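Local coordinates for protein homoprotocatechuate 2,3-dioxygenase (Brevibacterium fuscum, PDB 4Z6M) that catalyses the iron(II)-dependent cleavage of the aromatic ring of homoprotocatechuate by O2, as an extradiol dioxygenase with a two-histidine, one-carboxylate metal site, at residues L23-L28 / L64-G69; A72-M77 / S309-L314; D114-E119 / Y126-E131; G174-E179 / M193-T198. The protein carries 1 engineered substitution. All blocks are in the same frame, centred on the assembly; numbering follows the deposited sequence.

Interaction 1 (L23-L28 / L64-G69)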
loop_
_atom_site.group_PDB
_atom_site.type_symbol
_atom_site.label_atom_id
_atom_site.label_comp_id
_atom_site.label_asym_id
_atom_site.label_seq_id
_atom_site.Cartn_x
_atom_site.Cartn_y
_atom_site.Cartn_z
ATOM N N LEU A 23 -26.716 -17.820 3.494
ATOM C CA LEU A 23 -26.525 -18.662 2.330
ATOM C C LEU A 23 -26.692 -20.116 2.710
ATOM O O LEU A 23 -26.075 -20.578 3.667
ATOM C CB LEU A 23 -25.134 -18.454 1.727
ATOM C CG LEU A 23 -24.790 -17.042 1.239
ATOM C CD1 LEU A 23 -23.351 -17.025 0.746
ATOM C CD2 LEU A 23 -25.724 -16.562 0.144
ATOM N N VAL A 24 -27.464 -20.851 1.908
ATOM C CA VAL A 24 -27.496 -22.300 2.014
ATOM C C VAL A 24 -26.343 -22.854 1.212
ATOM O O VAL A 24 -26.099 -22.451 0.066
ATOM C CB VAL A 24 -28.844 -22.894 1.555
ATOM C CG1 VAL A 24 -28.815 -24.407 1.662
ATOM C CG2 VAL A 24 -29.977 -22.321 2.404
ATOM N N VAL A 25 -25.608 -23.754 1.850
ATOM C CA VAL A 25 -24.438 -24.428 1.272
ATOM C C VAL A 25 -24.620 -25.937 1.376
ATOM O O VAL A 25 -25.335 -26.407 2.247
ATOM C CB VAL A 25 -23.129 -23.989 1.964
ATOM C CG1 VAL A 25 -22.964 -22.482 1.833
ATOM C CG2 VAL A 25 -23.090 -24.429 3.430
ATOM N N THR A 26 -23.983 -26.695 0.484
ATOM C CA THR A 26 -24.235 -28.137 0.402
ATOM C C THR A 26 -23.279 -28.976 1.242
ATOM O O THR A 26 -23.640 -30.076 1.670
ATOM C CB THR A 26 -24.202 -28.659 -1.053
ATOM O OG1 THR A 26 -22.954 -28.342 -1.680
ATOM C CG2 THR A 26 -25.400 -28.093 -1.840
ATOM N N ASP A 27 -22.064 -28.460 1.444
ATOM C CA ASP A 27 -21.043 -29.173 2.228
ATOM C C ASP A 27 -20.443 -28.144 3.175
ATOM O O ASP A 27 -19.654 -27.273 2.765
ATOM C CB ASP A 27 -19.984 -29.757 1.296
ATOM C CG ASP A 27 -18.924 -30.566 2.009
ATOM O OD1 ASP A 27 -18.476 -30.194 3.115
ATOM O OD2 ASP A 27 -18.513 -31.604 1.435
ATOM N N LEU A 28 -20.857 -28.208 4.429
ATOM C CA LEU A 28 -20.520 -27.173 5.389
ATOM C C LEU A 28 -19.016 -27.090 5.631
ATOM O O LEU A 28 -18.460 -25.998 5.736
ATOM C CB LEU A 28 -21.286 -27.392 6.686
ATOM C CG LEU A 28 -21.347 -26.242 7.682
ATOM C CD1 LEU A 28 -22.179 -25.091 7.156
ATOM C CD2 LEU A 28 -21.945 -26.778 8.968
ATOM N N LEU A 64 -22.508 -13.088 7.925
ATOM C CA LEU A 64 -22.725 -14.182 6.996
ATOM C C LEU A 64 -23.093 -15.411 7.811
ATOM O O LEU A 64 -22.387 -15.764 8.751
ATOM C CB LEU A 64 -21.484 -14.437 6.148
ATOM C CG LEU A 64 -21.577 -15.445 5.025
ATOM C CD1 LEU A 64 -22.577 -15.001 3.960
ATOM C CD2 LEU A 64 -20.211 -15.646 4.389
ATOM N N VAL A 65 -24.213 -16.040 7.465
ATOM C CA VAL A 65 -24.609 -17.322 8.036
ATOM C C VAL A 65 -24.562 -18.346 6.920
ATOM O O VAL A 65 -25.227 -18.183 5.885
ATOM C CB VAL A 65 -26.023 -17.276 8.653
ATOM C CG1 VAL A 65 -26.326 -18.606 9.342
ATOM C CG2 VAL A 65 -26.122 -16.138 9.643
ATOM N N LEU A 66 -23.778 -19.399 7.118
ATOM C CA LEU A 66 -23.748 -20.532 6.198
ATOM C C LEU A 66 -24.613 -21.623 6.820
ATOM O O LEU A 66 -24.345 -22.072 7.938
ATOM C CB LEU A 66 -22.328 -21.050 6.001
ATOM C CG LEU A 66 -21.277 -20.009 5.626
ATOM C CD1 LEU A 66 -19.905 -20.662 5.557
ATOM C CD2 LEU A 66 -21.651 -19.292 4.333
ATOM N N THR A 67 -25.660 -22.038 6.104
ATOM C CA THR A 67 -26.623 -23.028 6.602
ATOM C C THR A 67 -26.572 -24.234 5.684
ATOM O O THR A 67 -26.770 -24.108 4.490
ATOM C CB THR A 67 -28.034 -22.427 6.669
ATOM O OG1 THR A 67 -28.064 -21.370 7.626
ATOM C CG2 THR A 67 -29.074 -23.471 7.033
ATOM N N LYS A 68 -26.349 -25.415 6.243
ATOM C CA LYS A 68 -26.341 -26.631 5.462
ATOM C C LYS A 68 -27.748 -26.897 4.915
ATOM O O LYS A 68 -28.732 -26.787 5.637
ATOM C CB LYS A 68 -25.912 -27.802 6.345
ATOM C CG LYS A 68 -25.802 -29.148 5.651
ATOM C CD LYS A 68 -25.474 -30.206 6.706
ATOM C CE LYS A 68 -25.663 -31.612 6.162
ATOM N NZ LYS A 68 -24.959 -31.803 4.858
ATOM N N GLY A 69 -27.839 -27.228 3.638
ATOM C CA GLY A 69 -29.107 -27.634 3.059
ATOM C C GLY A 69 -28.928 -28.324 1.733
ATOM O O GLY A 69 -27.815 -28.498 1.270
HETATM O O HOH W 1 -26.264 -30.939 1.526
HETATM O O HOH W 2 -22.137 -30.735 5.451
#
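The flat groups that Leu23-Val25 and Val65-Gly69 bring together are peptide units, joined N-H to C=O; Leu23, Val25, Leu66 and Lys68 lie on one face of the resulting sheet, Val24 and Thr67 on the other. Parallel pairing follows from four hydrogen bonds: Leu23 N to Val65 O (2.8 Å), Thr67 N to Leu23 O, Val25 N to Thr67 O, and Gly69 N to Val25 O (3.0 Å). The short strand axes diverge by 39°. Leu23 CD1 meets Leu64 CD1 at 3.9 Å, the two side chains crossing obliquely. Leu28 holds CG anti to its backbone N (chi1 -165°), and its CD1 comes to 3.8 Å from Leu66 O. From the Val24 and Thr67 face, Val24 CG1 touches Gly69 CA at 3.5 Å. Beyond the strand ends water takes over: one molecule donates to Thr26 O and Gly69 O, another accepts from Leu28 N and Lys68 NZ. Strand 15-25 runs between strands 64-68 and 73-81, and strand 50-54 flanks 64-68 on its far side. Tyr35 of helix 28-38 packs on Leu23, Leu64 and Leu66, while Asp27 OD1 caps the start of that helix at Lys30 N.

Interaction 2 (A72-M77 / S309-L314)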
loop_
_atom_site.group_PDB
_atom_site.type_symbol
_atom_site.label_atom_id
_atom_site.label_comp_id
_atom_site.label_asym_id
_atom_site.label_seq_id
_atom_site.Cartn_x
_atom_site.Cartn_y
_atom_site.Cartn_z
ATOM N N ALA A 72 -28.019 -25.253 -2.802
ATOM C CA ALA A 72 -27.349 -23.975 -2.557
ATOM C C ALA A 72 -28.155 -22.798 -3.092
ATOM O O ALA A 72 -28.644 -22.837 -4.229
ATOM C CB ALA A 72 -25.979 -23.979 -3.200
ATOM N N ALA A 73 -28.330 -21.778 -2.264
ATOM C CA ALA A 73 -29.261 -20.681 -2.544
ATOM C C ALA A 73 -29.113 -19.582 -1.509
ATOM O O ALA A 73 -28.619 -19.845 -0.402
ATOM C CB ALA A 73 -30.696 -21.180 -2.556
ATOM N N LEU A 74 -29.551 -18.369 -1.843
ATOM C CA LEU A 74 -29.761 -17.331 -0.836
ATOM C C LEU A 74 -31.025 -17.648 -0.027
ATOM O O LEU A 74 -32.095 -17.806 -0.607
ATOM C CB LEU A 74 -29.922 -15.976 -1.518
ATOM C CG LEU A 74 -30.314 -14.824 -0.567
ATOM C CD1 LEU A 74 -29.151 -14.422 0.339
ATOM C CD2 LEU A 74 -30.842 -13.627 -1.321
ATOM N N LYS A 75 -30.890 -17.758 1.298
ATOM C CA LYS A 75 -32.049 -17.913 2.183
ATOM C C LYS A 75 -32.605 -16.581 2.667
ATOM O O LYS A 75 -33.824 -16.417 2.770
ATOM C CB LYS A 75 -31.703 -18.836 3.370
ATOM C CG LYS A 75 -32.872 -19.183 4.259
ATOM C CD LYS A 75 -32.612 -20.409 5.103
ATOM C CE LYS A 75 -33.814 -20.647 6.014
ATOM N NZ LYS A 75 -33.901 -22.059 6.452
ATOM N N ALA A 76 -31.717 -15.605 2.927
ATOM C CA ALA A 76 -32.173 -14.281 3.351
ATOM C C ALA A 76 -31.069 -13.271 3.175
ATOM O O ALA A 76 -29.899 -13.559 3.452
ATOM C CB ALA A 76 -32.595 -14.283 4.803
ATOM N N MET A 77 -31.461 -12.090 2.709
ATOM C CA MET A 77 -30.592 -10.920 2.731
ATOM C C MET A 77 -31.171 -9.935 3.713
ATOM O O MET A 77 -32.331 -9.551 3.604
ATOM C CB MET A 77 -30.416 -10.336 1.313
ATOM C CG MET A 77 -31.656 -10.183 0.504
ATOM S SD MET A 77 -31.382 -9.978 -1.281
ATOM C CE MET A 77 -30.048 -8.994 -1.322
ATOM N N SER A 309 -26.825 -16.947 -8.115
ATOM C CA SER A 309 -27.370 -17.941 -7.197
ATOM C C SER A 309 -28.897 -17.949 -7.153
ATOM O O SER A 309 -29.536 -16.911 -7.173
ATOM C CB SER A 309 -26.850 -17.699 -5.785
ATOM O OG SER A 309 -25.428 -17.768 -5.730
ATOM N N LYS A 310 -29.470 -19.146 -6.993
ATOM C CA LYS A 310 -30.877 -19.306 -6.666
ATOM C C LYS A 310 -31.226 -18.570 -5.382
ATOM O O LYS A 310 -30.346 -18.388 -4.515
ATOM C CB LYS A 310 -31.188 -20.791 -6.497
ATOM C CG LYS A 310 -30.920 -21.631 -7.737
ATOM C CD LYS A 310 -30.935 -23.135 -7.441
ATOM C CE LYS A 310 -30.275 -23.929 -8.556
ATOM N NZ LYS A 310 -30.375 -25.395 -8.331
ATOM N N VAL A 311 -32.492 -18.182 -5.226
ATOM C CA VAL A 311 -32.975 -17.650 -3.966
ATOM C C VAL A 311 -34.166 -18.475 -3.494
ATOM O O VAL A 311 -34.911 -19.016 -4.295
ATOM C CB VAL A 311 -33.333 -16.145 -4.006
ATOM C CG1 VAL A 311 -32.240 -15.367 -4.721
ATOM C CG2 VAL A 311 -34.693 -15.861 -4.606
ATOM N N LEU A 312 -34.344 -18.536 -2.182
ATOM C CA LEU A 312 -35.445 -19.300 -1.589
ATOM C C LEU A 312 -36.607 -18.409 -1.219
ATOM O O LEU A 312 -36.433 -17.237 -0.904
ATOM C CB LEU A 312 -34.984 -20.043 -0.337
ATOM C CG LEU A 312 -33.776 -20.970 -0.532
ATOM C CD1 LEU A 312 -33.462 -21.725 0.746
ATOM C CD2 LEU A 312 -33.990 -21.951 -1.682
ATOM N N ASP A 313 -37.811 -18.993 -1.267
ATOM C CA ASP A 313 -38.970 -18.400 -0.642
ATOM C C ASP A 313 -39.003 -18.747 0.859
ATOM O O ASP A 313 -38.074 -19.389 1.383
ATOM C CB ASP A 313 -40.243 -18.841 -1.416
ATOM C CG ASP A 313 -40.592 -20.316 -1.248
ATOM O OD1 ASP A 313 -40.147 -20.981 -0.282
ATOM O OD2 ASP A 313 -41.323 -20.835 -2.138
ATOM N N LEU A 314 -40.041 -18.309 1.567
ATOM C CA LEU A 314 -40.073 -18.447 3.013
ATOM C C LEU A 314 -40.367 -19.875 3.485
ATOM O O LEU A 314 -40.271 -20.166 4.685
ATOM C CB LEU A 314 -41.079 -17.465 3.611
ATOM C CG LEU A 314 -40.703 -15.991 3.486
ATOM C CD1 LEU A 314 -41.726 -15.129 4.204
ATOM C CD2 LEU A 314 -39.301 -15.695 4.003
HETATM O O HOH W 3 -27.524 -21.169 -6.092
HETATM O O HOH W 4 -28.132 -24.661 -6.271
HETATM O O HOH W 5 -35.988 -18.136 2.939
#
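A single beta bridge, Leu74 with Val311, fastens the C-terminal loop 309-314 to the beginning of strand 73-81. Leu74 uses both of its backbone polar atoms: its N donates to Lys310 O at 2.8 Å, and its O accepts from Leu312 N, also at 2.8 Å. The register rises together in both segments, Ala73 facing Lys310, Leu74 facing Val311 and Lys75 facing Leu312.

Side-chain contacts surround this bridge. Ala73 CB meets Leu312 CD2 at 3.5 Å, closer than usual for two carbons, so the packing is tight there. Leu312 has CG anti to its carbonyl carbon (chi1 -55°), and this CG stands 3.6 Å from Leu74 O. Leu74 and Val311 lie side by side and point the same way, with Leu74 CB 4.0 Å from Val311 CG1.

Water extends the pairing at both ends. One molecule donates to Ala72 O and accepts from Lys310 N; another donates to Lys75 O (2.8 Å) and to Asp313 O (2.9 Å). Strand 15-25 pairs along the other edge of the strand, and Val24 packs against Leu312. There Lys75 and Ala76 both face Glu22, so the bridge to the loop lies directly before a classic beta bulge in the sheet of the N-terminal glyoxalase-superfamily module.

Interaction 3 (D114-E119 / Y126-E131)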
loop_
_atom_site.group_PDB
_atom_site.type_symbol
_atom_site.label_atom_id
_atom_site.label_comp_id
_atom_site.label_asym_id
_atom_site.label_seq_id
_atom_site.Cartn_x
_atom_site.Cartn_y
_atom_site.Cartn_z
ATOM N N ASP A 114 -35.956 -9.944 17.360
ATOM C CA ASP A 114 -37.213 -9.762 16.644
ATOM C C ASP A 114 -36.916 -9.426 15.179
ATOM O O ASP A 114 -36.186 -8.482 14.880
ATOM C CB ASP A 114 -38.017 -8.671 17.360
ATOM C CG ASP A 114 -39.308 -8.323 16.665
ATOM O OD1 ASP A 114 -39.980 -9.242 16.169
ATOM O OD2 ASP A 114 -39.650 -7.107 16.630
ATOM N N ALA A 115 -37.454 -10.236 14.272
ATOM C CA ALA A 115 -37.087 -10.144 12.860
ATOM C C ALA A 115 -38.288 -10.411 11.974
ATOM O O ALA A 115 -39.115 -11.263 12.284
ATOM C CB ALA A 115 -35.969 -11.110 12.517
ATOM N N LEU A 116 -38.351 -9.679 10.865
ATOM C CA LEU A 116 -39.359 -9.891 9.826
ATOM C C LEU A 116 -38.664 -10.378 8.570
ATOM O O LEU A 116 -37.770 -9.689 8.061
ATOM C CB LEU A 116 -40.068 -8.579 9.531
ATOM C CG LEU A 116 -41.119 -8.654 8.421
ATOM C CD1 LEU A 116 -42.387 -9.276 8.983
ATOM C CD2 LEU A 116 -41.369 -7.288 7.832
ATOM N N ARG A 117 -39.103 -11.513 8.041
ATOM C CA ARG A 117 -38.726 -11.906 6.698
ATOM C C ARG A 117 -39.903 -11.764 5.770
ATOM O O ARG A 117 -41.065 -11.965 6.175
ATOM C CB ARG A 117 -38.169 -13.324 6.673
ATOM C CG ARG A 117 -36.780 -13.372 7.292
ATOM C CD ARG A 117 -36.083 -14.707 7.147
ATOM N NE ARG A 117 -34.770 -14.632 7.778
ATOM C CZ ARG A 117 -33.819 -15.559 7.686
ATOM N NH1 ARG A 117 -34.018 -16.683 7.010
ATOM N NH2 ARG A 117 -32.644 -15.356 8.284
ATOM N N VAL A 118 -39.593 -11.386 4.528
ATOM C CA VAL A 118 -40.618 -11.132 3.525
ATOM C C VAL A 118 -40.192 -11.734 2.206
ATOM O O VAL A 118 -39.002 -11.824 1.924
ATOM C CB VAL A 118 -40.923 -9.640 3.367
ATOM C CG1 VAL A 118 -41.229 -9.005 4.702
ATOM C CG2 VAL A 118 -39.782 -8.902 2.711
ATOM N N GLU A 119 -41.168 -12.182 1.416
ATOM C CA GLU A 119 -40.964 -12.415 -0.009
ATOM C C GLU A 119 -41.315 -11.134 -0.741
ATOM O O GLU A 119 -42.493 -10.786 -0.876
ATOM C CB GLU A 119 -41.849 -13.566 -0.507
ATOM C CG GLU A 119 -41.451 -14.905 0.057
ATOM C CD GLU A 119 -42.439 -16.032 -0.243
ATOM O OE1 GLU A 119 -43.316 -15.864 -1.131
ATOM O OE2 GLU A 119 -42.329 -17.091 0.432
ATOM N N TYR A 126 -36.058 -10.868 1.846
ATOM C CA TYR A 126 -35.482 -9.801 2.664
ATOM C C TYR A 126 -35.769 -10.057 4.137
ATOM O O TYR A 126 -36.864 -10.507 4.482
ATOM C CB TYR A 126 -36.065 -8.448 2.274
ATOM C CG TYR A 126 -35.440 -7.711 1.100
ATOM C CD1 TYR A 126 -34.523 -8.298 0.229
ATOM C CD2 TYR A 126 -35.736 -6.374 0.918
ATOM C CE1 TYR A 126 -33.927 -7.549 -0.794
ATOM C CE2 TYR A 126 -35.155 -5.628 -0.102
ATOM C CZ TYR A 126 -34.257 -6.221 -0.960
ATOM O OH TYR A 126 -33.655 -5.467 -1.938
ATOM N N GLU A 127 -34.798 -9.737 5.009
ATOM C CA GLU A 127 -35.053 -9.662 6.445
ATOM C C GLU A 127 -34.814 -8.235 6.945
ATOM O O GLU A 127 -33.878 -7.576 6.506
ATOM C CB GLU A 127 -34.159 -10.622 7.243
ATOM C CG GLU A 127 -34.451 -10.588 8.747
ATOM C CD GLU A 127 -33.608 -11.563 9.551
ATOM O OE1 GLU A 127 -33.964 -12.782 9.601
ATOM O OE2 GLU A 127 -32.587 -11.112 10.119
ATOM N N PHE A 128 -35.652 -7.797 7.874
ATOM C CA PHE A 128 -35.468 -6.565 8.618
ATOM C C PHE A 128 -35.447 -6.898 10.096
ATOM O O PHE A 128 -36.317 -7.623 10.606
ATOM C CB PHE A 128 -36.601 -5.602 8.319
ATOM C CG PHE A 128 -36.704 -5.257 6.868
ATOM C CD1 PHE A 128 -35.926 -4.240 6.341
ATOM C CD2 PHE A 128 -37.487 -6.019 6.010
ATOM C CE1 PHE A 128 -35.961 -3.949 4.991
ATOM C CE2 PHE A 128 -37.533 -5.730 4.658
ATOM C CZ PHE A 128 -36.774 -4.691 4.151
ATOM N N PHE A 129 -34.450 -6.362 10.786
ATOM C CA PHE A 129 -34.302 -6.597 12.232
ATOM C C PHE A 129 -33.624 -5.374 12.845
ATOM O O PHE A 129 -32.891 -4.661 12.138
ATOM C CB PHE A 129 -33.475 -7.857 12.510
ATOM C CG PHE A 129 -32.005 -7.676 12.227
ATOM C CD1 PHE A 129 -31.513 -7.884 10.956
ATOM C CD2 PHE A 129 -31.141 -7.200 13.217
ATOM C CE1 PHE A 129 -30.176 -7.642 10.672
ATOM C CE2 PHE A 129 -29.801 -6.971 12.936
ATOM C CZ PHE A 129 -29.321 -7.195 11.670
ATOM N N PHE A 130 -33.863 -5.157 14.139
ATOM C CA PHE A 130 -33.050 -4.247 14.952
ATOM C C PHE A 130 -32.188 -5.019 15.968
ATOM O O PHE A 130 -30.958 -4.848 16.007
ATOM C CB PHE A 130 -33.906 -3.217 15.687
ATOM C CG PHE A 130 -33.119 -2.426 16.676
ATOM C CD1 PHE A 130 -32.320 -1.385 16.252
ATOM C CD2 PHE A 130 -33.093 -2.799 18.014
ATOM C CE1 PHE A 130 -31.544 -0.694 17.157
ATOM C CE2 PHE A 130 -32.339 -2.105 18.925
ATOM C CZ PHE A 130 -31.556 -1.057 18.496
ATOM N N GLU A 131 -32.817 -5.876 16.777
ATOM C CA GLU A 131 -32.121 -6.553 17.873
ATOM C C GLU A 131 -31.079 -7.539 17.354
ATOM O O GLU A 131 -31.361 -8.377 16.514
ATOM C CB GLU A 131 -33.111 -7.328 18.766
ATOM C CG GLU A 131 -34.219 -6.494 19.405
ATOM C CD GLU A 131 -35.289 -7.296 20.148
ATOM O OE1 GLU A 131 -35.492 -8.540 19.933
ATOM O OE2 GLU A 131 -35.952 -6.622 20.974
HETATM O O HOH W 6 -35.534 -6.284 16.147
#
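Arg117 lies against Glu127 from CG to NH2. CB lies 3.8 Å from Tyr126 O. CG, anti to the carbonyl carbon (chi1 -73°), packs on Glu127 CB at 3.8 Å, and CD stands the same distance from Glu127 OE1. The chain is extended from CG to NE, where the salt bridge forms: NE donates to Glu127 OE1 at 2.7 Å with an N-H...O angle of 161°. This oxygen is near the guanidinium plane and is approached from the anti side but well out of the carboxylate plane; the guanidinium and carboxylate planes are turned 39° apart. A second bond to it, from Arg117 NH2, is weak. NH2 also reaches Glu22 and Tyr20, and Tyr20 OH binds Glu127 OE2 as well, so the buried charges share a network.

The pair belongs to a beta hairpin of strands 115-119 and 125-129, in which Arg117 and Glu127 form a non-hydrogen-bonded pair, with CA atoms 4.3 Å apart. Hydrogen-bonded pairs flank it: Leu116 with Phe128, and Val118 with Tyr126.

On the face away from the salt bridge, Val118 CG2 touches Tyr126 CB at 3.8 Å and comes to the edge of the Phe128 ring, near its plane. At the open end of the hairpin, Asp114 N donates to Glu131 OE1 at 3.0 Å from above the carboxylate plane, and a water donates to Asp114 O while accepting from Glu131 N.

Interaction 4 (G174-E179 / M193-T198)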
loop_
_atom_site.group_PDB
_atom_site.type_symbol
_atom_site.label_atom_id
_atom_site.label_comp_id
_atom_site.label_asym_id
_atom_site.label_seq_id
_atom_site.Cartn_x
_atom_site.Cartn_y
_atom_site.Cartn_z
ATOM N N GLY A 174 -36.778 3.732 0.413
ATOM C CA GLY A 174 -35.857 4.712 0.976
ATOM C C GLY A 174 -34.438 4.622 0.438
ATOM O O GLY A 174 -33.588 5.448 0.789
ATOM N N PHE A 175 -34.149 3.648 -0.419
ATOM C CA PHE A 175 -32.802 3.584 -1.031
ATOM C C PHE A 175 -32.661 4.718 -2.040
ATOM O O PHE A 175 -33.629 5.069 -2.713
ATOM C CB PHE A 175 -32.565 2.249 -1.726
ATOM C CG PHE A 175 -32.446 1.076 -0.780
ATOM C CD1 PHE A 175 -33.564 0.449 -0.282
ATOM C CD2 PHE A 175 -31.198 0.549 -0.450
ATOM C CE1 PHE A 175 -33.443 -0.634 0.583
ATOM C CE2 PHE A 175 -31.088 -0.547 0.388
ATOM C CZ PHE A 175 -32.215 -1.137 0.904
ATOM N N ARG A 176 -31.470 5.299 -2.120
ATOM C CA ARG A 176 -31.201 6.403 -3.035
ATOM C C ARG A 176 -30.237 5.924 -4.117
ATOM O O ARG A 176 -29.166 5.377 -3.818
ATOM C CB ARG A 176 -30.581 7.574 -2.249
ATOM C CG ARG A 176 -31.395 8.025 -1.016
ATOM C CD ARG A 176 -30.702 7.709 0.330
ATOM N NE ARG A 176 -31.313 8.385 1.491
ATOM C CZ ARG A 176 -30.941 8.226 2.772
ATOM N NH1 ARG A 176 -29.952 7.394 3.119
ATOM N NH2 ARG A 176 -31.572 8.905 3.731
ATOM N N VAL A 177 -30.621 6.132 -5.376
ATOM C CA VAL A 177 -29.779 5.706 -6.486
ATOM C C VAL A 177 -28.560 6.595 -6.567
ATOM O O VAL A 177 -28.650 7.814 -6.433
ATOM C CB VAL A 177 -30.557 5.695 -7.815
ATOM C CG1 VAL A 177 -29.643 5.417 -8.999
ATOM C CG2 VAL A 177 -31.656 4.643 -7.721
ATOM N N THR A 178 -27.424 5.958 -6.767
ATOM C CA THR A 178 -26.151 6.647 -6.917
ATOM C C THR A 178 -25.684 6.594 -8.334
ATOM O O THR A 178 -25.350 7.623 -8.886
ATOM C CB THR A 178 -25.119 6.030 -5.958
ATOM O OG1 THR A 178 -25.084 4.612 -6.157
ATOM C CG2 THR A 178 -25.506 6.338 -4.556
ATOM N N GLU A 179 -25.611 5.409 -8.922
ATOM C CA GLU A 179 -25.174 5.249 -10.301
ATOM C C GLU A 179 -26.064 4.263 -11.045
ATOM O O GLU A 179 -26.737 3.439 -10.431
ATOM C CB GLU A 179 -23.726 4.767 -10.348
ATOM C CG GLU A 179 -22.779 5.665 -9.542
ATOM C CD GLU A 179 -21.336 5.612 -10.003
ATOM O OE1 GLU A 179 -21.124 5.445 -11.198
ATOM O OE2 GLU A 179 -20.402 5.767 -9.165
ATOM N N MET A 193 -27.793 1.513 -5.341
ATOM C CA MET A 193 -28.571 2.348 -4.430
ATOM C C MET A 193 -28.206 2.095 -2.977
ATOM O O MET A 193 -27.839 0.992 -2.603
ATOM C CB MET A 193 -30.066 2.161 -4.633
ATOM C CG MET A 193 -30.513 0.731 -4.537
ATOM S SD MET A 193 -30.405 -0.228 -6.084
ATOM C CE MET A 193 -31.766 0.540 -6.999
ATOM N N HIS A 194 -28.336 3.121 -2.159
ATOM C CA HIS A 194 -27.761 3.087 -0.818
ATOM C C HIS A 194 -28.684 3.609 0.265
ATOM O O HIS A 194 -29.605 4.384 0.023
ATOM C CB HIS A 194 -26.457 3.891 -0.769
ATOM C CG HIS A 194 -26.662 5.363 -0.547
ATOM N ND1 HIS A 194 -26.554 5.925 0.698
ATOM C CD2 HIS A 194 -27.000 6.376 -1.384
ATOM C CE1 HIS A 194 -26.834 7.208 0.633
ATOM N NE2 HIS A 194 -27.073 7.513 -0.623
ATOM N N ARG A 195 -28.364 3.193 1.484
ATOM C CA ARG A 195 -28.857 3.789 2.714
ATOM C C ARG A 195 -27.722 4.364 3.547
ATOM O O ARG A 195 -27.842 5.500 4.019
ATOM C CB ARG A 195 -29.653 2.775 3.543
ATOM C CG ARG A 195 -31.001 2.428 2.921
ATOM C CD ARG A 195 -31.998 3.575 2.934
ATOM N NE ARG A 195 -32.339 3.994 4.280
ATOM C CZ ARG A 195 -33.064 5.054 4.587
ATOM N NH1 ARG A 195 -33.545 5.845 3.638
ATOM N NH2 ARG A 195 -33.303 5.329 5.854
ATOM N N LYS A 196 -26.598 3.650 3.695
ATOM C CA LYS A 196 -25.549 4.036 4.680
ATOM C C LYS A 196 -24.497 5.084 4.298
ATOM O O LYS A 196 -23.612 5.392 5.103
ATOM C CB LYS A 196 -24.785 2.800 5.160
ATOM C CG LYS A 196 -23.831 2.177 4.141
ATOM C CD LYS A 196 -23.269 0.873 4.689
ATOM C CE LYS A 196 -22.301 0.214 3.722
ATOM N NZ LYS A 196 -22.988 -0.108 2.451
ATOM N N GLY A 197 -24.557 5.625 3.097
ATOM C CA GLY A 197 -23.641 6.717 2.730
ATOM C C GLY A 197 -22.376 6.260 2.024
ATOM O O GLY A 197 -21.397 6.995 1.948
ATOM N N THR A 198 -22.437 5.056 1.474
ATOM C CA THR A 198 -21.499 4.553 0.485
ATOM C C THR A 198 -22.259 4.388 -0.833
ATOM O O THR A 198 -23.438 4.708 -0.937
ATOM C CB THR A 198 -20.871 3.213 0.923
ATOM O OG1 THR A 198 -21.867 2.188 0.925
ATOM C CG2 THR A 198 -20.224 3.302 2.310
#
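Arg195 and Arg176 cross at about a right angle, yet their guanidinium groups lie nearly flat on each other, the planes 17° apart and the centres separated by 4.2 Å. Arg195 NH1 sits over the centre of the Arg176 group, whereas Arg176 NH1 lies toward the rim of the Arg195 group. Nearer the backbone, Arg195 also crosses Phe175 at about a right angle, and its CG rests over one face of the ring, 4.0 Å from the centroid, a CH-pi contact. Arg176 crosses His194 at a slant, but its CD likewise stands over a face of the imidazole, 4.1 Å from the centroid. The bend at chi2 of Arg176 (111°) sets that CD. Thr178 approaches the same imidazole, CG2 to CD2 of His194 at 3.5 Å.

These side chains hang on the hairpin of strands 176-182 and 188-194, where Arg176 N donates to His194 O and His194 N to Arg176 O. Beside it, Met193 CG packs on Phe175 CB at 3.8 Å.

Arg195 is bent at chi2 and chi3, and its NH1 donates to Gly174 O at 2.9 Å, from above the carbonyl plane but within its own guanidinium plane. Ile15 O takes its NE, and Asp14 forms a salt bridge with its NH2. Two like charges therefore stack with NH2 of Arg176 3.6 Å from NH1 of Arg195, a repulsion that Asp14 and the carbonyl acceptors probably help to offset.

Interactions 1 and 3 lie in, and interaction 2 reaches through strand 73-81, one mixed sheet of the first glyoxalase-superfamily module; interaction 4 belongs to the second module, about 29 Å from interaction 1 between centres. Interactions 1 and 2 are 11 Å apart between centres and touch through neighbouring strands 15-25 and 73-81. Interaction 3 touches interaction 2 through Met77 with Glu127 and Leu314 with Glu119. Along the chain, 1, 3 and 4 follow in series, and interaction 2 encloses both 3 and 4, because segment 309-314 comes later in the chain than all of their segments. It thus ties the C-terminal region back to the first module, while the iron, bound by His155, His214 and Glu267, sits in the second.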